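PDB 3PF0: imelysin-like protein from Psychrobacter arcticus, which is of unknown function but belongs to the imelysin-like (peptidase M75) family and has been proposed to be a metalloendopeptidase. Local coordinates for residues V300-L314 / H336-L348. Residues are numbered along the deposited sequence; the frame is centred on the assembly and turned at random. Where two conformers were deposited one is given.
Sequences VADTLSTALADTTAL and HLTNITRLIKSQL
With its CG1 turned beside the backbone N (chi1 -69°) and the chain then extended, Ile-340 sends CD1 between Leu-308 and Thr-311, whereas the first torsion of Leu-304 (chi1 -98°) lies off the usual staggered positions, with CD1 and CD2 both reaching segment 336-348. The pair illustrates how reciprocal knobs-into-holes packing joins two nearly antiparallel helices: the axes of segments 300-314 and 336-348 approach to 9.6 Å, with 163° between their N-to-C directions. Leu-304 fills a hole made by Ile-340, Leu-343, Ile-344 and Leu-348: its CD2 reaches Ile-344 CG1 at 4.0 Å, while CD1 turns to Leu-348. Ile-340 in turn sits among Leu-304, Ala-307, Leu-308 and Thr-311. Beside them Leu-343 packs on the small side chain of Ala-307, its CD1 3.7 Å from Ala-307 CB. The hydroxyl of Thr-311 is buried but spoken for, since OG1 donates to Ala-307 O at 2.7 Å, sharing that carbonyl with its own backbone N from the other face; Thr-311 OG1 also lies 3.4 Å from Ile-340 CD1, a packing contact. Next to it, the His-336 ring has Asp-310 CB near its edge and Leu-314 CD2 approaching obliquely, while ND1 is hydrogen-bonded to Glu-332 O. In the all-helical fold this hairpin of helices 298-316 and 327-351 packs through Leu-308, Thr-311 and Leu-348 on helix 268-283, and through Leu-337 and Thr-341 on helix 225-250.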
ATOM      1  N   VAL A 300       6.989   3.782  25.035  1.00 75.29           N
ATOM      2  CA  VAL A 300       6.224   3.093  23.987  1.00 71.98           C
ATOM      3  C   VAL A 300       6.608   3.674  22.616  1.00 71.89           C
ATOM      4  O   VAL A 300       6.920   2.907  21.704  1.00 70.34           O
ATOM      5  CB  VAL A 300       4.687   3.155  24.232  1.00 75.45           C
ATOM      6  CG1 VAL A 300       3.916   2.414  23.139  1.00 73.33           C
ATOM      7  CG2 VAL A 300       4.320   2.603  25.607  1.00 77.06           C
ATOM      8  N   ALA A 301       6.614   5.022  22.488  1.00 66.54           N
ATOM      9  CA  ALA A 301       6.975   5.711  21.248  1.00 64.01           C
ATOM     10  C   ALA A 301       8.455   5.491  20.901  1.00 66.46           C
ATOM     11  O   ALA A 301       8.778   5.311  19.723  1.00 64.73           O
ATOM     12  CB  ALA A 301       6.670   7.197  21.357  1.00 64.91           C
ATOM     13  N   ASP A 302       9.337   5.458  21.927  1.00 62.90           N
ATOM     14  CA  ASP A 302      10.778   5.240  21.782  1.00 62.40           C
ATOM     15  C   ASP A 302      11.102   3.822  21.268  1.00 63.76           C
ATOM     16  O   ASP A 302      11.915   3.690  20.353  1.00 62.12           O
ATOM     17  CB  ASP A 302      11.503   5.495  23.112  1.00 66.43           C
ATOM     18  N   THR A 303      10.459   2.777  21.841  1.00 60.16           N
ATOM     19  CA  THR A 303      10.672   1.370  21.458  1.00 59.29           C
ATOM     20  C   THR A 303      10.160   1.090  20.035  1.00 59.94           C
ATOM     21  O   THR A 303      10.831   0.368  19.292  1.00 58.93           O
ATOM     22  CB  THR A 303      10.046   0.401  22.470  1.00 70.29           C
ATOM     23  OG1 THR A 303       8.695   0.785  22.725  1.00 73.44           O
ATOM     24  CG2 THR A 303      10.831   0.325  23.770  1.00 70.97           C
ATOM     25  N   LEU A 304       8.997   1.670  19.655  1.00 54.10           N
ATOM     26  CA  LEU A 304       8.431   1.514  18.316  1.00 51.53           C
ATOM     27  C   LEU A 304       9.312   2.210  17.274  1.00 55.07           C
ATOM     28  O   LEU A 304       9.581   1.617  16.229  1.00 54.34           O
ATOM     29  CB  LEU A 304       6.993   2.041  18.243  1.00 50.59           C
ATOM     30  CG  LEU A 304       5.891   0.997  18.362  1.00 55.06           C
ATOM     31  CD1 LEU A 304       4.566   1.650  18.687  1.00 54.82           C
ATOM     32  CD2 LEU A 304       5.771   0.159  17.080  1.00 56.81           C
ATOM     33  N   SER A 305       9.789   3.438  17.573  1.00 51.79           N
ATOM     34  CA  SER A 305      10.682   4.210  16.700  1.00 51.36           C
ATOM     35  C   SER A 305      12.001   3.452  16.430  1.00 53.75           C
ATOM     36  O   SER A 305      12.445   3.390  15.281  1.00 51.77           O
ATOM     37  CB  SER A 305      10.984   5.577  17.316  1.00 57.01           C
ATOM     38  OG  SER A 305      11.855   6.355  16.509  1.00 68.19           O
ATOM     39  N   THR A 306      12.598   2.865  17.484  1.00 51.04           N
ATOM     40  CA  THR A 306      13.849   2.110  17.402  1.00 51.39           C
ATOM     41  C   THR A 306      13.638   0.837  16.577  1.00 54.72           C
ATOM     42  O   THR A 306      14.455   0.569  15.698  1.00 54.53           O
ATOM     43  CB  THR A 306      14.402   1.833  18.807  1.00 58.57           C
ATOM     44  OG1 THR A 306      14.721   3.089  19.412  1.00 58.81           O
ATOM     45  CG2 THR A 306      15.652   0.949  18.796  1.00 57.06           C
ATOM     46  N   ALA A 307      12.539   0.086  16.826  1.00 50.68           N
ATOM     47  CA  ALA A 307      12.205  -1.148  16.101  1.00 49.76           C
ATOM     48  C   ALA A 307      11.995  -0.896  14.594  1.00 51.69           C
ATOM     49  O   ALA A 307      12.494  -1.675  13.775  1.00 50.71           O
ATOM     50  CB  ALA A 307      10.967  -1.798  16.701  1.00 50.56           C
ATOM     51  N   LEU A 308      11.280   0.190  14.236  1.00 46.98           N
ATOM     52  CA  LEU A 308      11.041   0.560  12.846  1.00 45.63           C
ATOM     53  C   LEU A 308      12.354   0.957  12.146  1.00 49.97           C
ATOM     54  O   LEU A 308      12.573   0.573  10.996  1.00 48.47           O
ATOM     55  CB  LEU A 308      10.008   1.691  12.753  1.00 45.23           C
ATOM     56  CG  LEU A 308       8.542   1.253  12.803  1.00 49.08           C
ATOM     57  CD1 LEU A 308       7.699   2.315  13.418  1.00 49.77           C
ATOM     58  CD2 LEU A 308       8.015   0.939  11.421  1.00 48.96           C
ATOM     59  N   ALA A 309      13.236   1.677  12.856  1.00 48.56           N
ATOM     60  CA  ALA A 309      14.547   2.094  12.356  1.00 48.86           C
ATOM     61  C   ALA A 309      15.469   0.886  12.118  1.00 53.00           C
ATOM     62  O   ALA A 309      16.201   0.895  11.129  1.00 52.97           O
ATOM     63  CB  ALA A 309      15.199   3.068  13.330  1.00 50.99           C
ATOM     64  N   ASP A 310      15.420  -0.147  12.997  1.00 49.33           N
ATOM     65  CA  ASP A 310      16.231  -1.366  12.861  1.00 50.23           C
ATOM     66  C   ASP A 310      15.779  -2.196  11.646  1.00 54.05           C
ATOM     67  O   ASP A 310      16.619  -2.767  10.941  1.00 54.04           O
ATOM     68  CB  ASP A 310      16.168  -2.237  14.138  1.00 53.55           C
ATOM     69  CG  ASP A 310      16.706  -1.623  15.426  1.00 67.13           C
ATOM     70  OD1 ASP A 310      17.553  -0.702  15.345  1.00 69.27           O
ATOM     71  OD2 ASP A 310      16.285  -2.071  16.517  1.00 72.96           O
ATOM     72  N   THR A 311      14.449  -2.266  11.418  1.00 49.32           N
ATOM     73  CA  THR A 311      13.838  -3.001  10.307  1.00 47.56           C
ATOM     74  C   THR A 311      14.229  -2.323   8.990  1.00 49.60           C
ATOM     75  O   THR A 311      14.604  -3.014   8.043  1.00 48.62           O
ATOM     76  CB  THR A 311      12.304  -3.114  10.493  1.00 51.73           C
ATOM     77  OG1 THR A 311      12.020  -3.518  11.834  1.00 54.02           O
ATOM     78  CG2 THR A 311      11.669  -4.121   9.536  1.00 46.11           C
ATOM     79  N   THR A 312      14.178  -0.975   8.954  1.00 45.70           N
ATOM     80  CA  THR A 312      14.532  -0.147   7.795  1.00 44.86           C
ATOM     81  C   THR A 312      16.036  -0.336   7.458  1.00 48.57           C
ATOM     82  O   THR A 312      16.380  -0.512   6.285  1.00 47.22           O
ATOM     83  CB  THR A 312      14.151   1.327   8.058  1.00 51.51           C
ATOM     84  OG1 THR A 312      12.756   1.389   8.367  1.00 49.27           O
ATOM     85  CG2 THR A 312      14.435   2.240   6.864  1.00 50.18           C
ATOM     86  N   ALA A 313      16.904  -0.344   8.488  1.00 45.93           N
ATOM     87  CA  ALA A 313      18.345  -0.553   8.327  1.00 46.39           C
ATOM     88  C   ALA A 313      18.642  -1.972   7.811  1.00 50.74           C
ATOM     89  O   ALA A 313      19.528  -2.143   6.972  1.00 51.25           O
ATOM     90  CB  ALA A 313      19.065  -0.298   9.643  1.00 48.42           C
ATOM     91  N   LEU A 314      17.882  -2.980   8.280  1.00 46.72           N
ATOM     92  CA  LEU A 314      18.045  -4.363   7.827  1.00 46.22           C
ATOM     93  C   LEU A 314      17.591  -4.516   6.366  1.00 46.62           C
ATOM     94  O   LEU A 314      18.265  -5.176   5.580  1.00 45.43           O
ATOM     95  CB  LEU A 314      17.264  -5.324   8.741  1.00 46.75           C
ATOM     96  CG  LEU A 314      17.393  -6.825   8.465  1.00 51.64           C
ATOM     97  CD1 LEU A 314      18.761  -7.359   8.876  1.00 52.90           C
ATOM     98  CD2 LEU A 314      16.312  -7.582   9.180  1.00 53.66           C
ATOM     99  N   HIS A 336      11.817  -9.116  12.745  1.00 47.52           N
ATOM    100  CA  HIS A 336      11.743  -7.680  13.008  1.00 47.24           C
ATOM    101  C   HIS A 336      10.298  -7.188  12.838  1.00 50.11           C
ATOM    102  O   HIS A 336       9.829  -6.399  13.661  1.00 50.15           O
ATOM    103  CB  HIS A 336      12.691  -6.897  12.077  1.00 47.76           C
ATOM    104  CG  HIS A 336      14.083  -6.751  12.608  1.00 52.94           C
ATOM    105  ND1 HIS A 336      15.005  -7.778  12.509  1.00 56.21           N
ATOM    106  CD2 HIS A 336      14.667  -5.698  13.221  1.00 55.54           C
ATOM    107  CE1 HIS A 336      16.114  -7.323  13.071  1.00 56.83           C
ATOM    108  NE2 HIS A 336      15.959  -6.072  13.507  1.00 56.98           N
ATOM    109  N   LEU A 337       9.591  -7.677  11.789  1.00 45.17           N
ATOM    110  CA  LEU A 337       8.194  -7.303  11.502  1.00 43.97           C
ATOM    111  C   LEU A 337       7.242  -7.852  12.572  1.00 48.82           C
ATOM    112  O   LEU A 337       6.270  -7.178  12.932  1.00 48.53           O
ATOM    113  CB  LEU A 337       7.748  -7.777  10.102  1.00 42.32           C
ATOM    114  CG  LEU A 337       8.370  -7.058   8.901  1.00 45.44           C
ATOM    115  CD1 LEU A 337       8.040  -7.773   7.607  1.00 44.07           C
ATOM    116  CD2 LEU A 337       7.957  -5.574   8.835  1.00 44.80           C
ATOM    117  N   THR A 338       7.548  -9.056  13.087  1.00 45.98           N
ATOM    118  CA  THR A 338       6.796  -9.737  14.143  1.00 46.93           C
ATOM    119  C   THR A 338       6.960  -8.941  15.460  1.00 51.49           C
ATOM    120  O   THR A 338       5.992  -8.811  16.223  1.00 51.66           O
ATOM    121  CB  THR A 338       7.251 -11.206  14.242  1.00 54.01           C
ATOM    122  OG1 THR A 338       6.971 -11.839  12.993  1.00 51.13           O
ATOM    123  CG2 THR A 338       6.550 -11.980  15.359  1.00 53.73           C
ATOM    124  N   ASN A 339       8.167  -8.384  15.699  1.00 47.07           N
ATOM    125  CA  ASN A 339       8.428  -7.564  16.881  1.00 47.73           C
ATOM    126  C   ASN A 339       7.636  -6.230  16.812  1.00 50.11           C
ATOM    127  O   ASN A 339       7.191  -5.747  17.850  1.00 50.81           O
ATOM    128  CB  ASN A 339       9.925  -7.308  17.059  1.00 47.76           C
ATOM    129  CG  ASN A 339      10.249  -6.513  18.299  1.00 65.68           C
ATOM    130  OD1 ASN A 339       9.856  -6.873  19.415  1.00 61.86           O
ATOM    131  ND2 ASN A 339      10.932  -5.387  18.127  1.00 54.07           N
ATOM    132  N   ILE A 340       7.430  -5.667  15.604  1.00 44.92           N
ATOM    133  CA  ILE A 340       6.652  -4.433  15.419  1.00 43.60           C
ATOM    134  C   ILE A 340       5.160  -4.722  15.721  1.00 47.83           C
ATOM    135  O   ILE A 340       4.535  -3.943  16.438  1.00 48.29           O
ATOM    136  CB  ILE A 340       6.871  -3.781  14.017  1.00 44.63           C
ATOM    137  CG1 ILE A 340       8.303  -3.206  13.900  1.00 45.44           C
ATOM    138  CG2 ILE A 340       5.818  -2.691  13.729  1.00 43.84           C
ATOM    139  CD1 ILE A 340       8.736  -2.772  12.512  1.00 51.07           C
ATOM    140  N   THR A 341       4.611  -5.847  15.219  1.00 44.96           N
ATOM    141  CA  THR A 341       3.209  -6.236  15.476  1.00 44.99           C
ATOM    142  C   THR A 341       3.017  -6.479  16.972  1.00 50.54           C
ATOM    143  O   THR A 341       1.991  -6.079  17.526  1.00 51.00           O
ATOM    144  CB  THR A 341       2.774  -7.466  14.654  1.00 49.45           C
ATOM    145  OG1 THR A 341       3.713  -8.510  14.839  1.00 53.36           O
ATOM    146  CG2 THR A 341       2.659  -7.181  13.189  1.00 44.44           C
ATOM    147  N   ARG A 342       4.031  -7.086  17.628  1.00 47.54           N
ATOM    148  CA  ARG A 342       4.045  -7.356  19.065  1.00 49.06           C
ATOM    149  C   ARG A 342       3.923  -6.049  19.843  1.00 53.70           C
ATOM    150  O   ARG A 342       3.057  -5.935  20.712  1.00 54.66           O
ATOM    151  CB  ARG A 342       5.330  -8.103  19.461  1.00 49.46           C
ATOM    152  CG  ARG A 342       5.353  -8.582  20.914  1.00 59.60           C
ATOM    153  CD  ARG A 342       6.718  -9.107  21.346  1.00 66.69           C
ATOM    154  NE  ARG A 342       7.752  -8.066  21.336  1.00 74.23           N
ATOM    155  CZ  ARG A 342       7.958  -7.193  22.319  1.00 89.27           C
ATOM    156  NH1 ARG A 342       7.199  -7.216  23.410  1.00 75.84           N
ATOM    157  NH2 ARG A 342       8.919  -6.283  22.215  1.00 75.43           N
ATOM    158  N   LEU A 343       4.762  -5.055  19.495  1.00 49.08           N
ATOM    159  CA  LEU A 343       4.775  -3.747  20.134  1.00 49.00           C
ATOM    160  C   LEU A 343       3.454  -2.998  19.918  1.00 51.96           C
ATOM    161  O   LEU A 343       3.004  -2.321  20.839  1.00 53.37           O
ATOM    162  CB  LEU A 343       5.955  -2.898  19.633  1.00 48.59           C
ATOM    163  CG  LEU A 343       7.361  -3.299  20.111  1.00 54.40           C
ATOM    164  CD1 LEU A 343       8.417  -2.551  19.344  1.00 53.42           C
ATOM    165  CD2 LEU A 343       7.551  -3.061  21.606  1.00 59.13           C
ATOM    166  N   ILE A 344       2.822  -3.132  18.735  1.00 45.36           N
ATOM    167  CA  ILE A 344       1.555  -2.445  18.460  1.00 44.19           C
ATOM    168  C   ILE A 344       0.414  -3.056  19.312  1.00 49.44           C
ATOM    169  O   ILE A 344      -0.318  -2.315  19.974  1.00 49.95           O
ATOM    170  CB  ILE A 344       1.209  -2.415  16.940  1.00 44.96           C
ATOM    171  CG1 ILE A 344       2.266  -1.603  16.153  1.00 43.86           C
ATOM    172  CG2 ILE A 344      -0.207  -1.840  16.702  1.00 45.29           C
ATOM    173  CD1 ILE A 344       2.187  -1.710  14.600  1.00 47.39           C
ATOM    174  N   LYS A 345       0.297  -4.389  19.313  1.00 46.48           N
ATOM    175  CA  LYS A 345      -0.749  -5.127  20.021  1.00 47.20           C
ATOM    176  C   LYS A 345      -0.626  -5.080  21.551  1.00 53.28           C
ATOM    177  O   LYS A 345      -1.651  -4.976  22.230  1.00 54.24           O
ATOM    178  CB  LYS A 345      -0.746  -6.602  19.575  1.00 49.44           C
ATOM    179  CG  LYS A 345      -1.373  -6.854  18.214  1.00 55.92           C
ATOM    180  CD  LYS A 345      -0.738  -8.048  17.506  1.00 63.13           C
ATOM    181  CE  LYS A 345      -1.444  -9.353  17.750  1.00 70.82           C
ATOM    182  NZ  LYS A 345      -0.786 -10.458  17.013  1.00 79.47           N
ATOM    183  N   SER A 346       0.601  -5.202  22.095  1.00 50.74           N
ATOM    184  CA  SER A 346       0.804  -5.305  23.541  1.00 52.77           C
ATOM    185  C   SER A 346       1.232  -4.016  24.249  1.00 56.85           C
ATOM    186  O   SER A 346       1.104  -3.965  25.478  1.00 58.70           O
ATOM    187  CB  SER A 346       1.820  -6.400  23.855  1.00 58.06           C
ATOM    188  OG  SER A 346       3.122  -6.057  23.409  1.00 69.45           O
ATOM    189  N   GLN A 347       1.744  -3.001  23.517  1.00 51.67           N
ATOM    190  CA  GLN A 347       2.186  -1.749  24.137  0.50 51.64           C
ATOM    191  C   GLN A 347       1.422  -0.539  23.596  1.00 54.65           C
ATOM    192  O   GLN A 347       0.925   0.256  24.387  1.00 55.66           O
ATOM    193  CB  GLN A 347       3.701  -1.539  23.965  0.50 52.57           C
ATOM    194  CG  GLN A 347       4.560  -2.343  24.941  0.50 60.31           C
ATOM    195  CD  GLN A 347       6.039  -2.029  24.847  0.50 70.55           C
ATOM    196  OE1 GLN A 347       6.460  -0.913  24.510  0.50 60.11           O
ATOM    197  NE2 GLN A 347       6.871  -3.003  25.188  0.50 63.30           N
ATOM    198  N   LEU A 348       1.322  -0.388  22.262  1.00 49.01           N
ATOM    199  CA  LEU A 348       0.649   0.775  21.672  1.00 48.25           C
ATOM    200  C   LEU A 348      -0.885   0.803  21.888  1.00 52.89           C
ATOM    201  O   LEU A 348      -1.390   1.810  22.392  1.00 53.10           O
ATOM    202  CB  LEU A 348       0.975   0.920  20.169  1.00 46.25           C
ATOM    203  CG  LEU A 348       0.415   2.167  19.452  1.00 49.67           C
ATOM    204  CD1 LEU A 348       1.086   3.448  19.935  1.00 50.32           C
ATOM    205  CD2 LEU A 348       0.528   2.035  17.952  1.00 49.10           C
TER